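Local atomic coordinates of aryl acylamidase (bacterium CSBL00001, PDB entry 4YJ6), a protein that probably hydrolyses the amide bond of aryl acylamides, as a member of the amidase signature family. Residues 204-209 and 252-257. Sequence-based numbering, arbitrary orientation.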
ATOM      1  N   ILE A 204       4.295  -3.397  12.762  1.00  7.16           N
ATOM      2  CA  ILE A 204       4.006  -4.828  12.749  1.00  7.84           C
ATOM      3  C   ILE A 204       3.129  -5.181  13.984  1.00  9.07           C
ATOM      4  O   ILE A 204       3.362  -4.729  15.113  1.00 10.40           O
ATOM      5  CB  ILE A 204       5.322  -5.691  12.634  1.00  9.70           C
ATOM      6  CG1 ILE A 204       4.974  -7.195  12.548  1.00 10.28           C
ATOM      7  CG2 ILE A 204       6.256  -5.445  13.863  1.00 10.45           C
ATOM      8  CD1 ILE A 204       4.171  -7.612  11.224  1.00 12.04           C
ATOM      9  N   GLY A 205       2.112  -6.017  13.744  1.00  8.05           N
ATOM     10  CA  GLY A 205       1.180  -6.416  14.803  1.00 10.49           C
ATOM     11  C   GLY A 205       0.020  -5.478  15.040  1.00 11.04           C
ATOM     12  O   GLY A 205      -0.880  -5.822  15.806  1.00  9.68           O
ATOM     13  N   ARG A 206       0.039  -4.291  14.446  1.00  8.88           N
ATOM     14  CA  ARG A 206      -1.025  -3.307  14.652  1.00  8.55           C
ATOM     15  C   ARG A 206      -2.317  -3.724  13.944  1.00 10.09           C
ATOM     16  O   ARG A 206      -3.390  -3.668  14.529  1.00  9.62           O
ATOM     17  CB  ARG A 206      -0.549  -1.924  14.131  1.00  9.30           C
ATOM     18  CG  ARG A 206      -1.562  -0.789  14.355  1.00  9.77           C
ATOM     19  CD  ARG A 206      -1.751  -0.506  15.856  1.00 10.59           C
ATOM     20  NE  ARG A 206      -0.529   0.072  16.396  1.00  9.32           N
ATOM     21  CZ  ARG A 206      -0.113  -0.060  17.660  1.00  8.96           C
ATOM     22  NH1 ARG A 206      -0.781  -0.777  18.550  1.00  9.08           N
ATOM     23  NH2 ARG A 206       1.009   0.564  18.041  1.00  9.37           N
ATOM     24  N   VAL A 207      -2.208  -4.127  12.686  1.00  7.97           N
ATOM     25  CA  VAL A 207      -3.359  -4.680  11.922  1.00  9.50           C
ATOM     26  C   VAL A 207      -3.091  -6.169  11.690  1.00  8.61           C
ATOM     27  O   VAL A 207      -1.990  -6.560  11.279  1.00  9.90           O
ATOM     28  CB  VAL A 207      -3.454  -3.959  10.544  1.00 10.51           C
ATOM     29  CG1 VAL A 207      -4.579  -4.553   9.638  1.00  9.07           C
ATOM     30  CG2 VAL A 207      -3.669  -2.473  10.751  1.00  9.61           C
ATOM     31  N   PRO A 208      -4.066  -7.029  11.971  1.00  9.32           N
ATOM     32  CA  PRO A 208      -3.804  -8.467  11.809  1.00  9.99           C
ATOM     33  C   PRO A 208      -3.387  -8.808  10.384  1.00 12.56           C
ATOM     34  O   PRO A 208      -3.895  -8.194   9.434  1.00 10.87           O
ATOM     35  CB  PRO A 208      -5.183  -9.131  12.100  1.00 12.87           C
ATOM     36  CG  PRO A 208      -5.983  -8.107  12.869  1.00 13.81           C
ATOM     37  CD  PRO A 208      -5.433  -6.724  12.471  1.00 10.84           C
ATOM     38  N   PHE A 209      -2.457  -9.748  10.227  1.00  9.51           N
ATOM     39  CA  PHE A 209      -2.145 -10.277   8.908  1.00 10.41           C
ATOM     40  C   PHE A 209      -2.224 -11.788   9.011  1.00 11.41           C
ATOM     41  O   PHE A 209      -1.577 -12.365   9.887  1.00 12.15           O
ATOM     42  CB  PHE A 209      -0.718  -9.872   8.465  1.00 10.82           C
ATOM     43  CG  PHE A 209      -0.516 -10.061   6.984  1.00 11.23           C
ATOM     44  CD1 PHE A 209      -0.296 -11.328   6.465  1.00 14.02           C
ATOM     45  CD2 PHE A 209      -0.636  -8.984   6.124  1.00 10.87           C
ATOM     46  CE1 PHE A 209      -0.166 -11.525   5.083  1.00 14.55           C
ATOM     47  CE2 PHE A 209      -0.499  -9.152   4.724  1.00 14.38           C
ATOM     48  CZ  PHE A 209      -0.259 -10.435   4.208  1.00 16.96           C
ATOM     49  N   LEU A 252      -0.599  -7.182  18.414  1.00  8.20           N
ATOM     50  CA  LEU A 252      -0.517  -6.389  19.629  1.00  8.77           C
ATOM     51  C   LEU A 252      -1.872  -6.278  20.312  1.00 10.32           C
ATOM     52  O   LEU A 252      -2.866  -5.981  19.671  1.00 11.42           O
ATOM     53  CB  LEU A 252      -0.091  -4.954  19.245  1.00  7.77           C
ATOM     54  CG  LEU A 252       1.217  -4.925  18.461  1.00  8.99           C
ATOM     55  CD1 LEU A 252       1.489  -3.488  17.976  1.00  9.11           C
ATOM     56  CD2 LEU A 252       2.413  -5.403  19.290  1.00 11.20           C
ATOM     57  N   ARG A 253      -1.921  -6.510  21.618  1.00  9.76           N
ATOM     58  CA  ARG A 253      -3.205  -6.453  22.298  1.00 11.80           C
ATOM     59  C   ARG A 253      -3.389  -5.045  22.866  1.00 13.61           C
ATOM     60  O   ARG A 253      -3.347  -4.822  24.082  1.00 12.53           O
ATOM     61  CB  ARG A 253      -3.287  -7.529  23.376  1.00  9.84           C
ATOM     62  CG  ARG A 253      -4.760  -7.724  23.758  1.00 16.06           C
ATOM     63  CD  ARG A 253      -4.813  -8.301  25.033  1.00 25.91           C
ATOM     64  NE  ARG A 253      -4.855  -9.730  24.956  1.00 25.42           N
ATOM     65  CZ  ARG A 253      -5.974 -10.474  24.973  1.00 23.92           C
ATOM     66  NH1 ARG A 253      -7.159  -9.935  24.976  1.00 35.24           N
ATOM     67  NH2 ARG A 253      -5.877 -11.795  24.945  1.00 12.75           N
ATOM     68  N   VAL A 254      -3.533  -4.078  21.962  1.00  9.74           N
ATOM     69  CA  VAL A 254      -3.725  -2.693  22.379  1.00 12.48           C
ATOM     70  C   VAL A 254      -4.752  -2.025  21.487  1.00 12.28           C
ATOM     71  O   VAL A 254      -4.903  -2.396  20.326  1.00 12.10           O
ATOM     72  CB  VAL A 254      -2.380  -1.843  22.570  1.00 23.51           C
ATOM     73  CG1 VAL A 254      -1.093  -2.686  22.548  1.00 14.83           C
ATOM     74  CG2 VAL A 254      -2.324  -0.555  21.750  1.00 16.76           C
ATOM     75  N   LYS A 255      -5.475  -1.075  22.084  1.00 13.65           N
ATOM     76  CA  LYS A 255      -6.513  -0.335  21.390  1.00 12.36           C
ATOM     77  C   LYS A 255      -6.100   1.127  21.358  1.00 15.07           C
ATOM     78  O   LYS A 255      -5.717   1.689  22.395  1.00 14.17           O
ATOM     79  CB  LYS A 255      -7.853  -0.462  22.107  1.00 13.95           C
ATOM     80  CG  LYS A 255      -8.281  -1.903  22.269  1.00 22.55           C
ATOM     81  CD  LYS A 255      -9.632  -2.010  22.950  1.00 27.27           C
ATOM     82  CE  LYS A 255     -10.080  -3.464  23.003  1.00 26.41           C
ATOM     83  NZ  LYS A 255     -11.429  -3.578  23.641  1.00 35.30           N
ATOM     84  N   LEU A 256      -6.163   1.715  20.166  1.00 13.76           N
ATOM     85  CA  LEU A 256      -5.773   3.130  19.979  1.00 12.05           C
ATOM     86  C   LEU A 256      -6.910   3.893  19.328  1.00 13.40           C
ATOM     87  O   LEU A 256      -7.777   3.314  18.679  1.00 16.52           O
ATOM     88  CB  LEU A 256      -4.575   3.222  19.031  1.00 15.26           C
ATOM     89  CG  LEU A 256      -3.296   2.541  19.490  1.00 17.39           C
ATOM     90  CD1 LEU A 256      -2.237   2.644  18.373  1.00 16.65           C
ATOM     91  CD2 LEU A 256      -2.794   3.200  20.788  1.00 16.92           C
ATOM     92  N   ASP A 257      -6.894   5.216  19.476  1.00 13.38           N
ATOM     93  CA  ASP A 257      -7.767   6.046  18.673  1.00 15.68           C
ATOM     94  C   ASP A 257      -6.857   6.884  17.775  1.00 12.50           C
ATOM     95  O   ASP A 257      -6.255   7.858  18.202  1.00 13.63           O
ATOM     96  CB  ASP A 257      -8.663   6.933  19.556  1.00 18.15           C
ATOM     97  CG  ASP A 257      -9.454   7.943  18.764  1.00 19.11           C
ATOM     98  OD1 ASP A 257      -9.470   7.863  17.528  1.00 13.46           O
ATOM     99  OD2 ASP A 257     -10.076   8.847  19.395  1.00 22.28           O
TER
HETATM  100  O   HOH W   1      -3.140  -2.393  18.221  1.00 10.55           O
HETATM  101  O   HOH W   2      -3.361  -4.909  17.198  1.00 10.93           O
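Leu-252 and Leu-256 sandwich the guanidinium of Arg-206 between their CD1 methyls. Leu-256 CD1 lies over the centre of one face, 3.5 Å from CZ of Arg-206, and its side chain crosses that of the arginine at about a right angle. On the opposite face Leu-252 CD1 is displaced toward the rim and meets Arg-206 NH1 at 3.6 Å. Val-254 CG2 approaches the same NH1 obliquely. CB of Arg-206 points away from 252-257, and bends at chi2 (66°) and chi3 (68°) bring CD and NE back toward it. While the leucines cover the faces, polar partners take the N-H groups: in the guanidinium plane a water accepts from Arg-206 NH1 at 2.9 Å and donates to the carbonyl of Val-254, and Asp-467 forms a salt bridge with NE. An alanine in place of Arg-206 would probably open a gap between the two leucine methyls and deprive Asp-467 of its charged mate.

Beside this sandwich the backbones are joined directly, Leu-252 N donating to Gly-205 O over 3.0 Å at an N-H...O angle of 164°. CG of Leu-252 packs on the same peptide, 3.5 Å from Gly-205 O. A CB at Gly-205 would come too close to that CG, and the backbone angles there favour glycine in any case. A second water lies within hydrogen-bonding distance of the carbonyl oxygens of Arg-206 and Leu-252 and can donate to either, though it has more acceptors within reach than protons to give.

The contact ties the loop between strands 198-201 and 223-228, both in the large mixed sheet of this amidase, to the connection leading from helix 231-241 to strand 270-273 of the same sheet. Arg-206 also touches Met-238 of helix 231-241, and Asp-467 begins helix 467-480.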